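Local structure of MgGH51 (Meripilus giganteus, 6ZPV) at residues W407-Y415 / L528-H536; E429-A437 / D446-S456. The protein catalyses the hydrolysis of terminal alpha-L-arabinofuranosyl residues, releasing L-arabinose, as a fungal member of glycoside hydrolase family GH51. All blocks are in the same frame, centred on the assembly; numbering follows the deposited sequence.

How the contacts relate
Contact 1 joins the end of helix 405-410 and the turn after it to the loop leading into strand 535-541 of the C-terminal antiparallel sheet; contact 2 belongs to the barrel domain, at the end of strand 424-432, where the chain loops out and returns to start helix 454-469. Both are partly buried; contact 1 is farther from the chain centre and has more exposed residues. Their chemistry differs accordingly: ring and methyl packing with bridging waters in contact 1, direct backbone hydrogen bonds in contact 2. Their centres lie about 18 Å apart, and they meet where Phe408 CE2 packs 3.3 Å from Ala431 O. Contact 2 is nested between the segments of contact 1.

Contact 1 (W407-Y415 / L528-H536); sequences WFYQNAFYY and LPTNGGTLH
Phe413 lies on the side chain of Asn531, ring and amide planes stacked only 13° apart. From CB, 3.6 Å from Asn531 ND2, the Phe413 side chain runs under the amide: CG and CD1 meet Asn531 CG, CD2 lies beside Asn531 ND2, and CE1 reaches Asn531 CA. Asn531 CB stands over the same ring, 3.9 Å from its centroid. At the tip, Phe413 CZ comes within 3.3 Å of Pro529 O, and CE2 approaches Leu528 CD2 more loosely. A flat apolar ring suits this place: one face takes the amide, and its edge meets His536 CE1. Asn531 has CG anti to its own N (chi1 -175°), which carries the amide over the ring and OD1 to a water shared with Gln410 O and Phe413 N.

Replacing Phe413 by alanine would probably leave the Asn531 amide without its flat support and open a gap beside Pro529 and Leu528. Arg469 adds a cation-pi contact.

Ala412 CB, a suitably small methyl, makes a CH-pi contact over the His536 imidazole. His536 NE2 donates to Gly533 O (2.8 Å), in the plane of the imidazole but from above that of the carbonyl. Gly533 O also lies 3.2 Å from Tyr409 CD1, while Thr534 CG2 makes a CH-pi contact over one face of the Tyr409 ring, 3.9 Å from its centroid. Gly532 fits the third place of a type II turn, where a CB would strike the preceding carbonyl.

A second water links Tyr409 O to Gly532 N, and a third links Gln410 NE2 to Gly532 O. The end of helix 405-410 and its following turn, on the barrel side, thereby meet the loop entering strand 535-541 of the C-terminal beta domain, with Ala462 of helix 454-469 touching Tyr409 and His536. Hydrogen bonding between the two sides runs through waters, while rings, methyls, the amide and a few carbonyl oxygens touch directly.

Contact 2 (E429-A437 / D446-S456); sequences EYAAISTNA and DGRLAFPTVQS
Ser434 and Arg448 form a single antiparallel bridge, a non-hydrogen-bonded pair flanked by Leu449 N to Ile433 O (2.9 Å, nearly straight at 174°) and Thr435 N to Gly447 O (3.1 Å). Gly447 suits its place doubly: its positive phi would press a CB against the preceding carbonyl, and that CB would crowd Asn436 and Thr435. Asn436 reaches beyond it, ND2 donating to Asp446 O (3.0 Å) in the plane of its amide, while Ser434 OG accepts from Asn436 N in an ST turn.

Arg448 bends at chi2 (74°), bringing CD to 3.4 Å from Ile433 O and its guanidinium beneath Ile433 CD1; NE is hydrogen-bonded to Thr492 O. Leu449 CD1 packs on Ala432 O. Small side chains let Ala432 CB approach Ser456 CB to 3.8 Å, and a water links Ala432 O to Ser456 OG. Thr453 and Ser456 form a capping box at the start of helix 454-469.

This is the loop between strand 424-432 and helix 454-469 of the (beta/alpha)8 barrel, closed by the bridge. The strand lies between strands 396-403 and 474-479; helix 405-410 packs on Ala432 through Pro405 and Phe408, and helix 507-517 meets Ser456 through Ser508.

Contact 1 (W407-Y415 / L528-H536)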
ATOM      1  N   TRP A 407     -18.582  17.487  -3.096  1.00 12.41           N
ATOM      2  CA  TRP A 407     -17.926  17.687  -4.398  1.00 12.46           C
ATOM      3  C   TRP A 407     -17.975  16.411  -5.238  1.00 12.11           C
ATOM      4  O   TRP A 407     -18.191  16.458  -6.453  1.00 12.75           O
ATOM      5  CB  TRP A 407     -16.456  18.121  -4.187  1.00 12.87           C
ATOM      6  CG  TRP A 407     -15.704  18.413  -5.449  1.00 12.76           C
ATOM      7  CD1 TRP A 407     -15.528  19.662  -5.974  1.00 13.89           C
ATOM      8  CD2 TRP A 407     -15.064  17.485  -6.328  1.00 12.80           C
ATOM      9  NE1 TRP A 407     -14.833  19.589  -7.140  1.00 14.88           N
ATOM     10  CE2 TRP A 407     -14.564  18.271  -7.409  1.00 14.85           C
ATOM     11  CE3 TRP A 407     -14.856  16.098  -6.341  1.00 12.38           C
ATOM     12  CZ2 TRP A 407     -13.887  17.679  -8.499  1.00 14.50           C
ATOM     13  CZ3 TRP A 407     -14.222  15.540  -7.427  1.00 13.20           C
ATOM     14  CH2 TRP A 407     -13.759  16.298  -8.509  1.00 14.37           C
ATOM     15  N   PHE A 408     -17.724  15.265  -4.638  1.00 12.08           N
ATOM     16  CA  PHE A 408     -17.669  14.015  -5.400  1.00 12.00           C
ATOM     17  C   PHE A 408     -19.020  13.718  -6.079  1.00 12.02           C
ATOM     18  O   PHE A 408     -19.025  13.367  -7.272  1.00 13.20           O
ATOM     19  CB  PHE A 408     -17.177  12.840  -4.537  1.00 11.34           C
ATOM     20  CG  PHE A 408     -15.680  12.821  -4.415  1.00 11.63           C
ATOM     21  CD1 PHE A 408     -14.931  12.234  -5.430  1.00 11.30           C
ATOM     22  CD2 PHE A 408     -15.001  13.480  -3.425  1.00 11.65           C
ATOM     23  CE1 PHE A 408     -13.545  12.295  -5.431  1.00 11.84           C
ATOM     24  CE2 PHE A 408     -13.626  13.524  -3.423  1.00 11.19           C
ATOM     25  CZ  PHE A 408     -12.884  12.929  -4.417  1.00 11.98           C
ATOM     26  N   TYR A 409     -20.161  13.854  -5.386  1.00 12.46           N
ATOM     27  CA  TYR A 409     -21.426  13.594  -6.101  1.00 12.58           C
ATOM     28  C   TYR A 409     -21.708  14.687  -7.123  1.00 12.63           C
ATOM     29  O   TYR A 409     -22.267  14.416  -8.174  1.00 14.51           O
ATOM     30  CB  TYR A 409     -22.621  13.258  -5.208  1.00 14.04           C
ATOM     31  CG  TYR A 409     -23.216  14.380  -4.417  1.00 14.40           C
ATOM     32  CD1 TYR A 409     -24.004  15.320  -5.067  1.00 15.91           C
ATOM     33  CD2 TYR A 409     -23.119  14.483  -3.048  1.00 16.10           C
ATOM     34  CE1 TYR A 409     -24.658  16.343  -4.371  1.00 18.43           C
ATOM     35  CE2 TYR A 409     -23.821  15.466  -2.334  1.00 17.30           C
ATOM     36  CZ  TYR A 409     -24.597  16.389  -2.997  1.00 18.04           C
ATOM     37  OH  TYR A 409     -25.262  17.378  -2.279  1.00 23.28           O
ATOM     38  N   GLN A 410     -21.345  15.930  -6.817  1.00 12.93           N
ATOM     39  CA  GLN A 410     -21.564  17.066  -7.689  1.00 14.19           C
ATOM     40  C   GLN A 410     -20.721  16.958  -8.951  1.00 14.30           C
ATOM     41  O   GLN A 410     -21.052  17.626  -9.938  1.00 16.26           O
ATOM     42  CB  GLN A 410     -21.328  18.426  -7.020  1.00 15.67           C
ATOM     43  CG  GLN A 410     -22.370  18.734  -5.963  1.00 18.39           C
ATOM     44  CD  GLN A 410     -22.058  20.094  -5.330  1.00 20.17           C
ATOM     45  OE1 GLN A 410     -20.866  20.423  -5.113  1.00 22.84           O
ATOM     46  NE2 GLN A 410     -23.074  20.740  -4.822  1.00 26.46           N
ATOM     47  N   ASN A 411     -19.639  16.182  -8.944  1.00 13.98           N
ATOM     48  CA  ASN A 411     -18.691  16.126 -10.061  1.00 13.90           C
ATOM     49  C   ASN A 411     -18.663  14.743 -10.674  1.00 13.43           C
ATOM     50  O   ASN A 411     -17.706  14.401 -11.389  1.00 14.92           O
ATOM     51  CB  ASN A 411     -17.315  16.642  -9.610  1.00 15.03           C
ATOM     52  CG  ASN A 411     -17.372  18.139  -9.427  1.00 16.61           C
ATOM     53  OD1 ASN A 411     -17.169  18.865 -10.420  1.00 21.20           O
ATOM     54  ND2 ASN A 411     -17.709  18.603  -8.265  1.00 17.16           N
ATOM     55  N   ALA A 412     -19.741  13.981 -10.580  1.00 13.23           N
ATOM     56  CA  ALA A 412     -19.860  12.656 -11.223  1.00 13.00           C
ATOM     57  C   ALA A 412     -19.850  12.751 -12.745  1.00 12.35           C
ATOM     58  O   ALA A 412     -19.606  11.725 -13.394  1.00 13.38           O
ATOM     59  CB  ALA A 412     -21.119  11.970 -10.759  1.00 14.75           C
ATOM     60  N   PHE A 413     -20.078  13.917 -13.318  1.00 12.71           N
ATOM     61  CA  PHE A 413     -19.974  14.138 -14.766  1.00 13.13           C
ATOM     62  C   PHE A 413     -18.630  14.726 -15.167  1.00 12.60           C
ATOM     63  O   PHE A 413     -18.489  15.204 -16.308  1.00 13.62           O
ATOM     64  CB  PHE A 413     -21.164  14.956 -15.281  1.00 13.76           C
ATOM     65  CG  PHE A 413     -22.460  14.194 -15.366  1.00 13.55           C
ATOM     66  CD1 PHE A 413     -23.142  13.820 -14.243  1.00 14.25           C
ATOM     67  CD2 PHE A 413     -22.977  13.833 -16.606  1.00 14.99           C
ATOM     68  CE1 PHE A 413     -24.320  13.115 -14.340  1.00 14.28           C
ATOM     69  CE2 PHE A 413     -24.155  13.111 -16.679  1.00 15.47           C
ATOM     70  CZ  PHE A 413     -24.830  12.724 -15.541  1.00 14.84           C
ATOM     71  N   TYR A 414     -17.612  14.592 -14.331  1.00 13.24           N
ATOM     72  CA  TYR A 414     -16.273  15.142 -14.603  1.00 14.57           C
ATOM     73  C   TYR A 414     -15.808  14.763 -16.009  1.00 13.09           C
ATOM     74  O   TYR A 414     -15.259  15.613 -16.738  1.00 14.47           O
ATOM     75  CB  TYR A 414     -15.282  14.656 -13.546  1.00 14.18           C
ATOM     76  CG  TYR A 414     -13.908  15.252 -13.685  1.00 14.69           C
ATOM     77  CD1 TYR A 414     -13.579  16.446 -13.062  1.00 16.64           C
ATOM     78  CD2 TYR A 414     -12.920  14.651 -14.403  1.00 14.78           C
ATOM     79  CE1 TYR A 414     -12.306  17.002 -13.182  1.00 18.90           C
ATOM     80  CE2 TYR A 414     -11.643  15.195 -14.494  1.00 15.64           C
ATOM     81  CZ  TYR A 414     -11.349  16.376 -13.933  1.00 16.76           C
ATOM     82  OH  TYR A 414     -10.042  16.884 -14.034  1.00 19.22           O
ATOM     83  N   TYR A 415     -15.930  13.498 -16.390  1.00 12.73           N
ATOM     84  CA  TYR A 415     -15.364  12.989 -17.659  1.00 12.89           C
ATOM     85  C   TYR A 415     -16.335  13.020 -18.839  1.00 13.62           C
ATOM     86  O   TYR A 415     -15.902  12.790 -19.989  1.00 14.13           O
ATOM     87  CB  TYR A 415     -14.758  11.602 -17.494  1.00 13.00           C
ATOM     88  CG  TYR A 415     -13.445  11.586 -16.743  1.00 12.22           C
ATOM     89  CD1 TYR A 415     -12.282  12.008 -17.373  1.00 13.36           C
ATOM     90  CD2 TYR A 415     -13.352  11.180 -15.435  1.00 12.80           C
ATOM     91  CE1 TYR A 415     -11.071  12.050 -16.690  1.00 12.99           C
ATOM     92  CE2 TYR A 415     -12.161  11.195 -14.758  1.00 13.20           C
ATOM     93  CZ  TYR A 415     -10.999  11.590 -15.380  1.00 12.63           C
ATOM     94  OH  TYR A 415      -9.758  11.650 -14.797  1.00 13.81           O
ATOM     95  N   LEU A 528     -29.666   8.952 -17.911  1.00 13.11           N
ATOM     96  CA  LEU A 528     -28.608   9.645 -17.186  1.00 13.13           C
ATOM     97  C   LEU A 528     -29.090  10.140 -15.839  1.00 13.32           C
ATOM     98  O   LEU A 528     -30.174  10.731 -15.738  1.00 13.83           O
ATOM     99  CB  LEU A 528     -28.055  10.814 -18.003  1.00 13.31           C
ATOM    100  CG  LEU A 528     -27.261  10.466 -19.243  1.00 16.35           C
ATOM    101  CD1 LEU A 528     -27.006  11.707 -20.104  1.00 19.01           C
ATOM    102  CD2 LEU A 528     -25.965   9.784 -18.936  1.00 18.91           C
ATOM    103  N   PRO A 529     -28.267  10.006 -14.781  1.00 12.91           N
ATOM    104  CA  PRO A 529     -28.524  10.743 -13.557  1.00 12.29           C
ATOM    105  C   PRO A 529     -28.587  12.246 -13.786  1.00 12.80           C
ATOM    106  O   PRO A 529     -28.038  12.755 -14.774  1.00 14.26           O
ATOM    107  CB  PRO A 529     -27.305  10.406 -12.654  1.00 12.69           C
ATOM    108  CG  PRO A 529     -26.851   9.048 -13.193  1.00 12.80           C
ATOM    109  CD  PRO A 529     -27.055   9.172 -14.686  1.00 12.68           C
ATOM    110  N   THR A 530     -29.174  12.968 -12.852  1.00 14.09           N
ATOM    111  CA  THR A 530     -29.132  14.431 -12.875  1.00 14.46           C
ATOM    112  C   THR A 530     -27.697  14.901 -12.592  1.00 14.81           C
ATOM    113  O   THR A 530     -27.152  14.520 -11.555  1.00 16.02           O
ATOM    114  CB  THR A 530     -30.108  14.999 -11.863  1.00 19.15           C
ATOM    115  OG1 THR A 530     -31.412  14.531 -12.224  1.00 22.39           O
ATOM    116  CG2 THR A 530     -30.097  16.509 -11.887  1.00 21.64           C
ATOM    117  N   ASN A 531     -27.189  15.738 -13.451  1.00 15.12           N
ATOM    118  CA  ASN A 531     -25.852  16.318 -13.309  1.00 16.28           C
ATOM    119  C   ASN A 531     -25.903  17.329 -12.147  1.00 17.18           C
ATOM    120  O   ASN A 531     -26.583  18.353 -12.282  1.00 20.73           O
ATOM    121  CB  ASN A 531     -25.402  16.893 -14.632  1.00 18.36           C
ATOM    122  CG  ASN A 531     -23.989  17.403 -14.610  1.00 18.68           C
ATOM    123  OD1 ASN A 531     -23.375  17.547 -13.562  1.00 20.13           O
ATOM    124  ND2 ASN A 531     -23.447  17.664 -15.789  1.00 22.38           N
ATOM    125  N   GLY A 532     -25.240  17.005 -11.015  1.00 16.37           N
ATOM    126  CA  GLY A 532     -25.295  17.787  -9.801  1.00 18.24           C
ATOM    127  C   GLY A 532     -26.188  17.201  -8.739  1.00 18.88           C
ATOM    128  O   GLY A 532     -26.210  17.740  -7.612  1.00 20.43           O
ATOM    129  N   GLY A 533     -26.940  16.181  -9.078  1.00 16.03           N
ATOM    130  CA  GLY A 533     -27.851  15.543  -8.124  1.00 17.99           C
ATOM    131  C   GLY A 533     -27.151  14.584  -7.193  1.00 14.32           C
ATOM    132  O   GLY A 533     -25.943  14.284  -7.337  1.00 15.13           O
ATOM    133  N   THR A 534     -27.899  14.095  -6.210  1.00 14.74           N
ATOM    134  CA  THR A 534     -27.381  13.155  -5.193  1.00 13.79           C
ATOM    135  C   THR A 534     -27.487  11.700  -5.615  1.00 13.59           C
ATOM    136  O   THR A 534     -26.868  10.861  -4.939  1.00 14.44           O
ATOM    137  CB  THR A 534     -28.084  13.382  -3.871  1.00 15.70           C
ATOM    138  OG1 THR A 534     -29.491  13.321  -4.092  1.00 18.19           O
ATOM    139  CG2 THR A 534     -27.751  14.707  -3.254  1.00 19.58           C
ATOM    140  N   LEU A 535     -28.307  11.354  -6.612  1.00 13.30           N
ATOM    141  CA  LEU A 535     -28.615   9.956  -6.913  1.00 12.51           C
ATOM    142  C   LEU A 535     -27.986   9.579  -8.240  1.00 12.09           C
ATOM    143  O   LEU A 535     -28.239  10.215  -9.284  1.00 13.04           O
ATOM    144  CB  LEU A 535     -30.129   9.745  -7.009  1.00 12.89           C
ATOM    145  CG  LEU A 535     -30.579   8.290  -7.198  1.00 13.02           C
ATOM    146  CD1 LEU A 535     -30.237   7.432  -5.997  1.00 14.15           C
ATOM    147  CD2 LEU A 535     -32.069   8.245  -7.472  1.00 14.18           C
ATOM    148  N   HIS A 536     -27.117   8.559  -8.234  1.00 11.66           N
ATOM    149  CA  HIS A 536     -26.345   8.156  -9.428  1.00 11.42           C
ATOM    150  C   HIS A 536     -26.344   6.657  -9.549  1.00 11.16           C
ATOM    151  O   HIS A 536     -26.522   5.927  -8.578  1.00 12.27           O
ATOM    152  CB  HIS A 536     -24.899   8.691  -9.306  1.00 11.60           C
ATOM    153  CG  HIS A 536     -24.814  10.175  -9.381  1.00 11.58           C
ATOM    154  ND1 HIS A 536     -24.631  10.799 -10.578  1.00 12.49           N
ATOM    155  CD2 HIS A 536     -25.030  11.106  -8.407  1.00 12.41           C
ATOM    156  CE1 HIS A 536     -24.725  12.119 -10.304  1.00 12.00           C
ATOM    157  NE2 HIS A 536     -24.976  12.331  -9.027  1.00 12.97           N
TER
HETATM  158  O   HOH W   1     -23.251  15.005 -10.730  1.00 15.63           O
HETATM  159  O   HOH W   2     -21.363  16.430 -12.220  1.00 18.79           O
HETATM  160  O   HOH W   3     -25.467  20.132  -6.777  1.00 43.33           O

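Contact 2 (E429-A437 / D446-S456)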
ATOM      1  N   GLU A 429      -5.279   8.927  -7.698  1.00  9.97           N
ATOM      2  CA  GLU A 429      -5.547   9.181  -6.284  1.00 10.74           C
ATOM      3  C   GLU A 429      -6.875   9.940  -6.234  1.00 11.08           C
ATOM      4  O   GLU A 429      -6.998  11.011  -6.841  1.00 11.47           O
ATOM      5  CB  GLU A 429      -4.477  10.100  -5.642  1.00 11.41           C
ATOM      6  CG  GLU A 429      -3.074   9.504  -5.660  1.00 11.45           C
ATOM      7  CD  GLU A 429      -1.963  10.384  -5.139  1.00 12.12           C
ATOM      8  OE1 GLU A 429      -2.249  11.291  -4.278  1.00 12.63           O
ATOM      9  OE2 GLU A 429      -0.814  10.224  -5.605  1.00 12.05           O
ATOM     10  N   TYR A 430      -7.764   9.469  -5.392  1.00 10.28           N
ATOM     11  CA  TYR A 430      -8.945  10.262  -5.037  1.00 10.47           C
ATOM     12  C   TYR A 430      -9.436   9.821  -3.678  1.00 10.69           C
ATOM     13  O   TYR A 430      -9.320   8.659  -3.308  1.00 10.82           O
ATOM     14  CB  TYR A 430     -10.075  10.203  -6.095  1.00 11.30           C
ATOM     15  CG  TYR A 430     -10.722   8.855  -6.311  1.00 10.83           C
ATOM     16  CD1 TYR A 430     -10.105   7.841  -7.014  1.00 11.05           C
ATOM     17  CD2 TYR A 430     -11.982   8.598  -5.768  1.00 11.53           C
ATOM     18  CE1 TYR A 430     -10.711   6.612  -7.194  1.00 11.05           C
ATOM     19  CE2 TYR A 430     -12.582   7.374  -5.931  1.00 11.24           C
ATOM     20  CZ  TYR A 430     -11.974   6.368  -6.651  1.00 10.69           C
ATOM     21  OH  TYR A 430     -12.597   5.177  -6.833  1.00 11.06           O
ATOM     22  N   ALA A 431     -10.080  10.766  -2.976  1.00 10.86           N
ATOM     23  CA  ALA A 431     -10.776  10.479  -1.732  1.00 10.93           C
ATOM     24  C   ALA A 431     -11.531  11.725  -1.289  1.00 10.84           C
ATOM     25  O   ALA A 431     -11.063  12.870  -1.492  1.00 11.27           O
ATOM     26  CB  ALA A 431      -9.817  10.127  -0.587  1.00 11.92           C
ATOM     27  N   ALA A 432     -12.676  11.503  -0.649  1.00 10.95           N
ATOM     28  CA  ALA A 432     -13.387  12.578   0.087  1.00 10.98           C
ATOM     29  C   ALA A 432     -12.792  12.657   1.484  1.00 11.41           C
ATOM     30  O   ALA A 432     -12.953  11.734   2.267  1.00 11.71           O
ATOM     31  CB  ALA A 432     -14.876  12.288   0.087  1.00 12.84           C
ATOM     32  N   ILE A 433     -12.088  13.753   1.780  1.00 11.93           N
ATOM     33  CA  ILE A 433     -11.200  13.807   2.962  1.00 12.34           C
ATOM     34  C   ILE A 433     -11.716  14.691   4.089  1.00 12.44           C
ATOM     35  O   ILE A 433     -11.158  14.585   5.182  1.00 12.40           O
ATOM     36  CB  ILE A 433      -9.769  14.196   2.591  1.00 12.77           C
ATOM     37  CG1 ILE A 433      -9.633  15.649   2.170  1.00 13.63           C
ATOM     38  CG2 ILE A 433      -9.236  13.227   1.529  1.00 13.16           C
ATOM     39  CD1 ILE A 433      -8.180  16.103   2.095  1.00 14.42           C
ATOM     40  N   SER A 434     -12.664  15.596   3.829  1.00 12.64           N
ATOM     41  CA  SER A 434     -13.041  16.632   4.775  1.00 12.50           C
ATOM     42  C   SER A 434     -14.385  17.178   4.349  1.00 12.29           C
ATOM     43  O   SER A 434     -14.695  17.159   3.145  1.00 13.07           O
ATOM     44  CB  SER A 434     -12.015  17.767   4.730  1.00 13.74           C
ATOM     45  OG  SER A 434     -12.415  18.861   5.534  1.00 13.65           O
ATOM     46  N   THR A 435     -15.131  17.723   5.303  1.00 13.08           N
ATOM     47  CA  THR A 435     -16.323  18.484   4.965  1.00 13.45           C
ATOM     48  C   THR A 435     -16.057  19.988   4.850  1.00 13.81           C
ATOM     49  O   THR A 435     -17.020  20.730   4.574  1.00 16.09           O
ATOM     50  CB  THR A 435     -17.429  18.238   5.999  1.00 14.68           C
ATOM     51  OG1 THR A 435     -16.918  18.519   7.304  1.00 16.66           O
ATOM     52  CG2 THR A 435     -17.867  16.786   5.996  1.00 16.13           C
ATOM     53  N   ASN A 436     -14.818  20.435   5.022  1.00 13.35           N
ATOM     54  CA  ASN A 436     -14.483  21.860   5.002  1.00 13.87           C
ATOM     55  C   ASN A 436     -13.830  22.231   3.660  1.00 13.57           C
ATOM     56  O   ASN A 436     -12.636  22.030   3.446  1.00 14.04           O
ATOM     57  CB  ASN A 436     -13.535  22.165   6.129  1.00 15.59           C
ATOM     58  CG  ASN A 436     -13.277  23.656   6.329  1.00 17.03           C
ATOM     59  OD1 ASN A 436     -13.487  24.468   5.395  1.00 17.97           O
ATOM     60  ND2 ASN A 436     -12.797  23.990   7.539  1.00 22.14           N
ATOM     61  N   ALA A 437     -14.638  22.765   2.752  1.00 13.28           N
ATOM     62  CA  ALA A 437     -14.186  23.059   1.402  1.00 13.95           C
ATOM     63  C   ALA A 437     -13.009  24.024   1.408  1.00 13.54           C
ATOM     64  O   ALA A 437     -12.194  24.006   0.460  1.00 15.37           O
ATOM     65  CB  ALA A 437     -15.294  23.628   0.563  1.00 16.85           C
ATOM     66  N   ASP A 446     -11.521  20.956  12.462  1.00 21.96           N
ATOM     67  CA  ASP A 446     -11.906  21.824  11.326  1.00 21.71           C
ATOM     68  C   ASP A 446     -12.406  20.975  10.142  1.00 20.31           C
ATOM     69  O   ASP A 446     -12.323  21.439   8.996  1.00 21.68           O
ATOM     70  CB  ASP A 446     -10.714  22.706  10.959  1.00 23.79           C
ATOM     71  CG  ASP A 446     -10.363  23.716  12.023  1.00 29.66           C
ATOM     72  OD1 ASP A 446     -11.234  24.151  12.769  1.00 35.67           O
ATOM     73  OD2 ASP A 446      -9.173  24.031  12.128  1.00 30.19           O
ATOM     74  N   GLY A 447     -12.969  19.791  10.376  1.00 18.14           N
ATOM     75  CA  GLY A 447     -13.781  19.072   9.373  1.00 17.05           C
ATOM     76  C   GLY A 447     -13.063  17.901   8.691  1.00 15.29           C
ATOM     77  O   GLY A 447     -13.726  17.138   7.964  1.00 15.10           O
ATOM     78  N   ARG A 448     -11.777  17.687   8.965  1.00 14.81           N
ATOM     79  CA  ARG A 448     -11.068  16.537   8.372  1.00 14.47           C
ATOM     80  C   ARG A 448     -11.631  15.234   8.895  1.00 13.75           C
ATOM     81  O   ARG A 448     -11.948  15.077  10.092  1.00 16.09           O
ATOM     82  CB  ARG A 448      -9.591  16.631   8.725  1.00 15.14           C
ATOM     83  CG  ARG A 448      -8.681  15.645   8.043  1.00 14.15           C
ATOM     84  CD  ARG A 448      -8.457  15.992   6.589  1.00 14.16           C
ATOM     85  NE  ARG A 448      -7.397  15.200   5.963  1.00 14.12           N
ATOM     86  CZ  ARG A 448      -6.114  15.552   5.936  1.00 14.27           C
ATOM     87  NH1 ARG A 448      -5.705  16.692   6.471  1.00 16.02           N
ATOM     88  NH2 ARG A 448      -5.232  14.774   5.305  1.00 15.74           N
ATOM     89  N   LEU A 449     -11.755  14.246   7.997  1.00 13.51           N
ATOM     90  CA  LEU A 449     -12.262  12.930   8.414  1.00 13.51           C
ATOM     91  C   LEU A 449     -11.113  12.109   8.990  1.00 13.10           C
ATOM     92  O   LEU A 449     -10.103  11.858   8.289  1.00 14.30           O
ATOM     93  CB  LEU A 449     -12.884  12.235   7.220  1.00 13.31           C
ATOM     94  CG  LEU A 449     -14.109  12.922   6.611  1.00 14.63           C
ATOM     95  CD1 LEU A 449     -14.691  12.144   5.481  1.00 15.52           C
ATOM     96  CD2 LEU A 449     -15.159  13.356   7.630  1.00 16.43           C
ATOM     97  N   ALA A 450     -11.245  11.650  10.235  1.00 13.30           N
ATOM     98  CA  ALA A 450     -10.276  10.742  10.853  1.00 13.03           C
ATOM     99  C   ALA A 450     -10.305   9.354  10.165  1.00 12.51           C
ATOM    100  O   ALA A 450      -9.275   8.713  10.093  1.00 13.14           O
ATOM    101  CB  ALA A 450     -10.548  10.609  12.309  1.00 14.11           C
ATOM    102  N   PHE A 451     -11.514   8.935   9.747  1.00 12.02           N
ATOM    103  CA  PHE A 451     -11.758   7.683   9.031  1.00 12.10           C
ATOM    104  C   PHE A 451     -12.826   7.984   7.989  1.00 12.05           C
ATOM    105  O   PHE A 451     -13.631   8.898   8.165  1.00 12.79           O
ATOM    106  CB  PHE A 451     -12.275   6.597  10.002  1.00 13.23           C
ATOM    107  CG  PHE A 451     -11.275   6.159  11.034  1.00 12.52           C
ATOM    108  CD1 PHE A 451     -10.270   5.268  10.694  1.00 13.06           C
ATOM    109  CD2 PHE A 451     -11.322   6.651  12.326  1.00 13.50           C
ATOM    110  CE1 PHE A 451      -9.294   4.889  11.599  1.00 13.60           C
ATOM    111  CE2 PHE A 451     -10.363   6.285  13.262  1.00 15.70           C
ATOM    112  CZ  PHE A 451      -9.378   5.356  12.889  1.00 14.12           C
ATOM    113  N   PRO A 452     -12.883   7.198   6.913  1.00 11.72           N
ATOM    114  CA  PRO A 452     -13.978   7.356   5.965  1.00 11.93           C
ATOM    115  C   PRO A 452     -15.320   7.232   6.709  1.00 12.09           C
ATOM    116  O   PRO A 452     -15.432   6.501   7.706  1.00 12.63           O
ATOM    117  CB  PRO A 452     -13.769   6.204   4.980  1.00 11.19           C
ATOM    118  CG  PRO A 452     -12.267   5.919   5.053  1.00 11.62           C
ATOM    119  CD  PRO A 452     -11.955   6.117   6.542  1.00 11.65           C
ATOM    120  N   THR A 453     -16.329   7.901   6.200  1.00 11.97           N
ATOM    121  CA  THR A 453     -17.685   7.880   6.747  1.00 12.88           C
ATOM    122  C   THR A 453     -18.646   7.324   5.691  1.00 11.65           C
ATOM    123  O   THR A 453     -18.312   7.094   4.524  1.00 12.12           O
ATOM    124  CB  THR A 453     -18.116   9.291   7.197  1.00 12.12           C
ATOM    125  OG1 THR A 453     -18.105  10.103   6.015  1.00 13.06           O
ATOM    126  CG2 THR A 453     -17.208   9.864   8.281  1.00 13.39           C
ATOM    127  N   VAL A 454     -19.882   7.107   6.109  1.00 12.53           N
ATOM    128  CA  VAL A 454     -20.925   6.727   5.126  1.00 12.72           C
ATOM    129  C   VAL A 454     -21.047   7.854   4.102  1.00 12.50           C
ATOM    130  O   VAL A 454     -21.150   7.622   2.889  1.00 13.44           O
ATOM    131  CB  VAL A 454     -22.232   6.351   5.784  1.00 12.68           C
ATOM    132  CG1 VAL A 454     -23.255   5.925   4.749  1.00 14.72           C
ATOM    133  CG2 VAL A 454     -22.057   5.227   6.799  1.00 13.83           C
ATOM    134  N   GLN A 455     -21.066   9.097   4.580  1.00 13.18           N
ATOM    135  CA  GLN A 455     -21.143  10.267   3.698  1.00 14.26           C
ATOM    136  C   GLN A 455     -20.013  10.240   2.658  1.00 12.41           C
ATOM    137  O   GLN A 455     -20.238  10.514   1.432  1.00 12.41           O
ATOM    138  CB  GLN A 455     -21.053  11.569   4.553  1.00 14.29           C
ATOM    139  CG  GLN A 455     -21.339  12.882   3.794  1.00 15.07           C
ATOM    140  CD  GLN A 455     -21.110  14.153   4.578  1.00 15.53           C
ATOM    141  OE1 GLN A 455     -20.831  14.081   5.785  1.00 16.34           O
ATOM    142  NE2 GLN A 455     -21.256  15.288   3.926  1.00 17.71           N
ATOM    143  N   SER A 456     -18.780  10.025   3.108  1.00 11.83           N
ATOM    144  CA  SER A 456     -17.640  10.131   2.159  1.00 11.83           C
ATOM    145  C   SER A 456     -17.677   8.973   1.182  1.00 11.27           C
ATOM    146  O   SER A 456     -17.460   9.174  -0.031  1.00 11.71           O
ATOM    147  CB  SER A 456     -16.319  10.229   2.912  1.00 12.33           C
ATOM    148  OG  SER A 456     -15.883   8.994   3.522  1.00 11.95           O
TER
HETATM  149  O   HOH W   4     -13.286   8.886   2.416  1.00 11.74           O
HETATM  150  O   HOH W   5     -10.600  19.919   7.159  1.00 17.52           O
HETATM  151  O   HOH W   6     -16.350  16.503   9.233  1.00 20.98           O